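Local coordinates for metallo-beta-lactamase domain-containing protein (Thermotoga maritima, PDB 3H3E), which is of unknown function but binds zinc and has a metallo-beta-lactamase fold, probably serving as a metal-dependent hydrolase, perhaps with transferase activity, at residues H31-L36 with V40-G45; V49-A54 with I59-D64. The protein carries 2 engineered substitutions. All coordinates share one frame; numbering follows the deposited sequence.

Interaction 1 of 2, residues H31-L36 with V40-G45; sequences HGFSVL and VLFDTG
Ser34 OG donates a hydrogen bond to the carbonyl O of Asp43 at 2.8 Å, arriving above the carbonyl plane, 45° out of it. With OG anti to the backbone N (chi1 166°), the hydroxyl reaches across to the carbonyl just beyond the end of strand 40-42, and Leu41 CD1 packs beside it. Serine suits this buried place because it is small enough to lie against the backbone of Thr44 and brings its own donor. Val35 and Phe42 form the hydrogen-bonded pair of an antiparallel hairpin: Val35 N donates to Phe42 O at 2.9 Å and Phe42 N to Val35 O at 2.8 Å, both nearly straight. Their side chains share a face of the sheet, where Val35 CG1 rests on Phe42 CB at 3.7 Å. Beyond the paired strands the chains stay joined, Gly45 N donating to Phe33 O at 3.0 Å. Gly45 has a positive phi (66°), which favours glycine, and Gly32 CA faces Gly45 CA at 4.3 Å, a close approach that the missing side chain of Gly32 allows. Asp43 OD2 lies at the edge of the Phe33 ring, near its plane, and is hydrogen-bonded to Ser68 OG and His74 ND1, which should fix the carboxylate's rotation. The Asp43 side chain lies, between nearest atoms, about 8 Å from the bound zinc and about 5 Å from that of the zinc ligand His69. The hairpin is flanked on the 34-36 side by strand 13-19, through Ser34 and Leu36, and on the 40-42 side by strand 64-66, through Leu41, while helix 72-75 meets Phe33.

Interaction 2 of 2, residues V49-A54 with I59-D64; sequences VFLKNA and IDLPKD
Leu61 reaches from the loop toward helix 49-56, in the stretch of the metallo-beta-lactamase fold that leads from that helix back into the sheet at strand 64-66. Its CB points toward the helix, and CG stands anti to the carbonyl carbon (chi1 -55°), which carries the branched end between the helical side chains. There the two methyls divide the work. CD2 meets Ala54 CB at 3.9 Å, and alanine's single methyl allows this close approach of loop and helix. CD1 goes farther back along the helix, touching Phe50 CE2 at 3.7 Å, obliquely to the ring, and Leu51 CD2 also at 3.7 Å, the two leucine side chains crossing at about a right angle. Leu51 CG in turn lies over one face of the Phe50 ring, offset toward its rim, so the two helical residues and Leu61 make one continuous apolar patch. Leu18 of strand 13-19 and Leu41 of strand 40-42 also touch Leu61, placing it between helix and sheet. A branched aliphatic residue suits that position, with one methyl for each set of neighbours. Just after the helix ends, Ile59 N donates an almost straight bond (173°) to Ala54 O at 2.9 Å.

Overall arrangement
Interaction 1 closes before interaction 2 opens along the chain, and their centres lie 9 Å apart. The link is direct: strand 40-42 is followed by helix 49-56, and the loop after it, 59-63, then brings the chain back to strand 64-66, parallel and adjacent to 40-42 in the seven-stranded mixed sheet, making a beta-alpha-beta unit. Leu41 N and Asp64 O, 2.9 Å apart, probably form a hydrogen bond between the two contacts, while Leu36 CD1 packs on Pro62 CG. Interaction 1 is buried nearer the zinc site; interaction 2, partly buried and away from it, ties the helix to the following loop, while Phe50 and Ala54 reach the sheet at Leu18, and Phe50 also at Leu41.

Interaction 1 of 2, residues H31-L36 with V40-G45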
loop_
_atom_site.group_PDB
_atom_site.type_symbol
_atom_site.label_atom_id
_atom_site.label_comp_id
_atom_site.label_asym_id
_atom_site.label_seq_id
_atom_site.Cartn_x
_atom_site.Cartn_y
_atom_site.Cartn_z
ATOM N N HIS A 31 -7.421 7.471 -9.650
ATOM C CA HIS A 31 -6.595 7.785 -8.507
ATOM C C HIS A 31 -6.969 6.858 -7.357
ATOM O O HIS A 31 -7.933 7.109 -6.628
ATOM C CB HIS A 31 -6.811 9.229 -8.091
ATOM C CG HIS A 31 -5.926 9.675 -6.974
ATOM N ND1 HIS A 31 -4.552 9.591 -7.036
ATOM C CD2 HIS A 31 -6.219 10.232 -5.778
ATOM C CE1 HIS A 31 -4.038 10.069 -5.919
ATOM N NE2 HIS A 31 -5.027 10.465 -5.139
ATOM N N GLY A 32 -6.207 5.777 -7.217
ATOM C CA GLY A 32 -6.335 4.869 -6.100
ATOM C C GLY A 32 -5.446 3.686 -6.373
ATOM O O GLY A 32 -4.923 3.546 -7.477
ATOM N N PHE A 33 -5.277 2.824 -5.378
ATOM C CA PHE A 33 -4.392 1.685 -5.524
ATOM C C PHE A 33 -5.106 0.385 -5.120
ATOM O O PHE A 33 -5.863 0.360 -4.156
ATOM C CB PHE A 33 -3.107 1.921 -4.703
ATOM C CG PHE A 33 -2.048 0.869 -4.905
ATOM C CD1 PHE A 33 -1.509 0.639 -6.169
ATOM C CD2 PHE A 33 -1.603 0.105 -3.839
ATOM C CE1 PHE A 33 -0.541 -0.348 -6.362
ATOM C CE2 PHE A 33 -0.650 -0.880 -4.017
ATOM C CZ PHE A 33 -0.112 -1.105 -5.280
ATOM N N SER A 34 -4.888 -0.683 -5.879
ATOM C CA SER A 34 -5.348 -2.013 -5.490
ATOM C C SER A 34 -4.508 -3.029 -6.231
ATOM O O SER A 34 -4.320 -2.925 -7.439
ATOM C CB SER A 34 -6.838 -2.229 -5.798
ATOM O OG SER A 34 -7.196 -3.605 -5.708
ATOM N N VAL A 35 -3.994 -4.006 -5.498
ATOM C CA VAL A 35 -3.147 -5.026 -6.083
ATOM C C VAL A 35 -3.479 -6.383 -5.486
ATOM O O VAL A 35 -3.563 -6.540 -4.274
ATOM C CB VAL A 35 -1.653 -4.708 -5.890
ATOM C CG1 VAL A 35 -1.362 -4.443 -4.455
ATOM C CG2 VAL A 35 -0.814 -5.850 -6.365
ATOM N N LEU A 36 -3.706 -7.353 -6.364
ATOM C CA LEU A 36 -3.946 -8.729 -5.973
ATOM C C LEU A 36 -2.611 -9.446 -5.813
ATOM O O LEU A 36 -1.795 -9.483 -6.732
ATOM C CB LEU A 36 -4.791 -9.428 -7.028
ATOM C CG LEU A 36 -5.156 -10.888 -6.766
ATOM C CD1 LEU A 36 -5.933 -11.040 -5.475
ATOM C CD2 LEU A 36 -5.976 -11.380 -7.932
ATOM N N VAL A 40 -4.519 -12.900 -1.625
ATOM C CA VAL A 40 -5.002 -11.844 -0.760
ATOM C C VAL A 40 -5.083 -10.545 -1.576
ATOM O O VAL A 40 -4.256 -10.313 -2.448
ATOM C CB VAL A 40 -4.075 -11.742 0.465
ATOM C CG1 VAL A 40 -3.217 -10.503 0.400
ATOM C CG2 VAL A 40 -4.878 -11.762 1.721
ATOM N N LEU A 41 -6.101 -9.723 -1.350
ATOM C CA LEU A 41 -6.196 -8.462 -2.081
ATOM C C LEU A 41 -5.752 -7.300 -1.208
ATOM O O LEU A 41 -6.277 -7.106 -0.122
ATOM C CB LEU A 41 -7.610 -8.225 -2.620
ATOM C CG LEU A 41 -7.894 -6.901 -3.352
ATOM C CD1 LEU A 41 -7.211 -6.795 -4.723
ATOM C CD2 LEU A 41 -9.375 -6.729 -3.501
ATOM N N PHE A 42 -4.771 -6.543 -1.695
ATOM C CA PHE A 42 -4.209 -5.402 -0.969
ATOM C C PHE A 42 -4.811 -4.123 -1.510
ATOM O O PHE A 42 -4.514 -3.727 -2.635
ATOM C CB PHE A 42 -2.684 -5.345 -1.132
ATOM C CG PHE A 42 -2.008 -4.379 -0.199
ATOM C CD1 PHE A 42 -1.632 -4.770 1.080
ATOM C CD2 PHE A 42 -1.741 -3.082 -0.595
ATOM C CE1 PHE A 42 -1.017 -3.882 1.943
ATOM C CE2 PHE A 42 -1.115 -2.196 0.271
ATOM C CZ PHE A 42 -0.754 -2.609 1.541
ATOM N N ASP A 43 -5.659 -3.490 -0.706
ATOM C CA ASP A 43 -6.377 -2.279 -1.100
ATOM C C ASP A 43 -7.410 -2.497 -2.223
ATOM O O ASP A 43 -7.435 -3.535 -2.874
ATOM C CB ASP A 43 -5.405 -1.133 -1.420
ATOM C CG ASP A 43 -4.783 -0.534 -0.164
ATOM O OD1 ASP A 43 -5.169 -0.967 0.939
ATOM O OD2 ASP A 43 -3.916 0.359 -0.272
ATOM N N THR A 44 -8.273 -1.510 -2.429
ATOM C CA THR A 44 -9.405 -1.678 -3.320
ATOM C C THR A 44 -9.776 -0.426 -4.125
ATOM O O THR A 44 -10.909 -0.320 -4.591
ATOM C CB THR A 44 -10.661 -2.100 -2.529
ATOM O OG1 THR A 44 -11.012 -1.071 -1.600
ATOM C CG2 THR A 44 -10.423 -3.377 -1.778
ATOM N N GLY A 45 -8.854 0.518 -4.280
ATOM C CA GLY A 45 -9.122 1.722 -5.050
ATOM C C GLY A 45 -10.169 2.675 -4.496
ATOM O O GLY A 45 -10.530 2.610 -3.324
#

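Interaction 2 of 2, residues V49-A54 with I59-D64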
loop_
_atom_site.group_PDB
_atom_site.type_symbol
_atom_site.label_atom_id
_atom_site.label_comp_id
_atom_site.label_asym_id
_atom_site.label_seq_id
_atom_site.Cartn_x
_atom_site.Cartn_y
_atom_site.Cartn_z
ATOM N N VAL A 49 -13.268 0.213 -10.184
ATOM C CA VAL A 49 -12.224 -0.018 -11.174
ATOM C C VAL A 49 -11.457 -1.322 -10.945
ATOM O O VAL A 49 -11.208 -2.068 -11.882
ATOM C CB VAL A 49 -11.250 1.166 -11.264
ATOM C CG1 VAL A 49 -9.977 0.763 -11.992
ATOM C CG2 VAL A 49 -11.921 2.320 -11.962
ATOM N N PHE A 50 -11.090 -1.610 -9.707
ATOM C CA PHE A 50 -10.399 -2.859 -9.426
ATOM C C PHE A 50 -11.198 -4.092 -9.874
ATOM O O PHE A 50 -10.621 -5.041 -10.392
ATOM C CB PHE A 50 -9.989 -2.949 -7.949
ATOM C CG PHE A 50 -11.126 -3.247 -7.002
ATOM C CD1 PHE A 50 -12.174 -2.358 -6.845
ATOM C CD2 PHE A 50 -11.123 -4.407 -6.239
ATOM C CE1 PHE A 50 -13.220 -2.634 -5.965
ATOM C CE2 PHE A 50 -12.153 -4.674 -5.355
ATOM C CZ PHE A 50 -13.212 -3.782 -5.223
ATOM N N LEU A 51 -12.520 -4.068 -9.693
ATOM C CA LEU A 51 -13.377 -5.201 -10.062
ATOM C C LEU A 51 -13.476 -5.369 -11.555
ATOM O O LEU A 51 -13.517 -6.486 -12.073
ATOM C CB LEU A 51 -14.791 -4.991 -9.549
ATOM C CG LEU A 51 -15.090 -5.395 -8.115
ATOM C CD1 LEU A 51 -16.500 -4.935 -7.727
ATOM C CD2 LEU A 51 -14.941 -6.887 -7.982
ATOM N N LYS A 52 -13.568 -4.241 -12.246
ATOM C CA LYS A 52 -13.744 -4.256 -13.681
ATOM C C LYS A 52 -12.472 -4.770 -14.330
ATOM O O LYS A 52 -12.523 -5.573 -15.265
ATOM C CB LYS A 52 -14.113 -2.871 -14.179
ATOM C CG LYS A 52 -15.449 -2.392 -13.657
ATOM C CD LYS A 52 -16.076 -1.378 -14.604
ATOM C CE LYS A 52 -15.995 0.055 -14.089
ATOM N NZ LYS A 52 -17.336 0.553 -13.649
ATOM N N ASN A 53 -11.328 -4.337 -13.809
ATOM C CA ASN A 53 -10.042 -4.867 -14.259
ATOM C C ASN A 53 -9.901 -6.346 -13.955
ATOM O O ASN A 53 -9.426 -7.109 -14.788
ATOM C CB ASN A 53 -8.871 -4.073 -13.671
ATOM C CG ASN A 53 -8.765 -2.680 -14.268
ATOM O OD1 ASN A 53 -9.228 -2.435 -15.388
ATOM N ND2 ASN A 53 -8.168 -1.758 -13.523
ATOM N N ALA A 54 -10.335 -6.753 -12.769
ATOM C CA ALA A 54 -10.333 -8.162 -12.396
ATOM C C ALA A 54 -11.194 -9.004 -13.339
ATOM O O ALA A 54 -10.769 -10.073 -13.783
ATOM C CB ALA A 54 -10.773 -8.331 -10.959
ATOM N N ILE A 59 -10.563 -12.927 -13.237
ATOM C CA ILE A 59 -10.151 -13.326 -11.891
ATOM C C ILE A 59 -11.257 -13.188 -10.846
ATOM O O ILE A 59 -11.981 -12.186 -10.807
ATOM C CB ILE A 59 -8.970 -12.488 -11.390
ATOM C CG1 ILE A 59 -7.766 -12.644 -12.314
ATOM C CG2 ILE A 59 -8.588 -12.912 -9.990
ATOM C CD1 ILE A 59 -6.767 -11.525 -12.165
ATOM N N ASP A 60 -11.375 -14.211 -10.003
ATOM C CA ASP A 60 -12.221 -14.161 -8.818
ATOM C C ASP A 60 -11.408 -13.604 -7.652
ATOM O O ASP A 60 -10.311 -14.084 -7.382
ATOM C CB ASP A 60 -12.699 -15.562 -8.467
ATOM C CG ASP A 60 -13.541 -16.173 -9.553
ATOM O OD1 ASP A 60 -14.542 -15.535 -9.950
ATOM O OD2 ASP A 60 -13.204 -17.293 -10.002
ATOM N N LEU A 61 -11.929 -12.597 -6.959
ATOM C CA LEU A 61 -11.176 -12.022 -5.853
ATOM C C LEU A 61 -11.312 -12.902 -4.629
ATOM O O LEU A 61 -12.329 -13.577 -4.451
ATOM C CB LEU A 61 -11.617 -10.593 -5.534
ATOM C CG LEU A 61 -11.583 -9.584 -6.674
ATOM C CD1 LEU A 61 -12.031 -8.264 -6.126
ATOM C CD2 LEU A 61 -10.209 -9.486 -7.297
ATOM N N PRO A 62 -10.284 -12.891 -3.774
ATOM C CA PRO A 62 -10.234 -13.801 -2.638
ATOM C C PRO A 62 -11.048 -13.259 -1.474
ATOM O O PRO A 62 -11.519 -12.124 -1.480
ATOM C CB PRO A 62 -8.750 -13.809 -2.267
ATOM C CG PRO A 62 -8.089 -12.740 -3.151
ATOM C CD PRO A 62 -9.174 -11.933 -3.740
ATOM N N LYS A 63 -11.199 -14.094 -0.464
ATOM C CA LYS A 63 -11.960 -13.740 0.706
ATOM C C LYS A 63 -11.337 -12.557 1.434
ATOM O O LYS A 63 -12.051 -11.690 1.944
ATOM C CB LYS A 63 -12.030 -14.950 1.636
ATOM C CG LYS A 63 -12.641 -14.659 2.973
ATOM C CD LYS A 63 -12.482 -15.852 3.894
ATOM C CE LYS A 63 -11.110 -16.476 3.747
ATOM N NZ LYS A 63 -10.759 -17.228 4.976
ATOM N N ASP A 64 -10.005 -12.531 1.493
ATOM C CA ASP A 64 -9.296 -11.597 2.369
ATOM C C ASP A 64 -8.858 -10.335 1.661
ATOM O O ASP A 64 -8.122 -10.374 0.675
ATOM C CB ASP A 64 -8.074 -12.256 3.018
ATOM C CG ASP A 64 -8.445 -13.324 4.031
ATOM O OD1 ASP A 64 -9.134 -13.019 5.026
ATOM O OD2 ASP A 64 -8.022 -14.476 3.849
#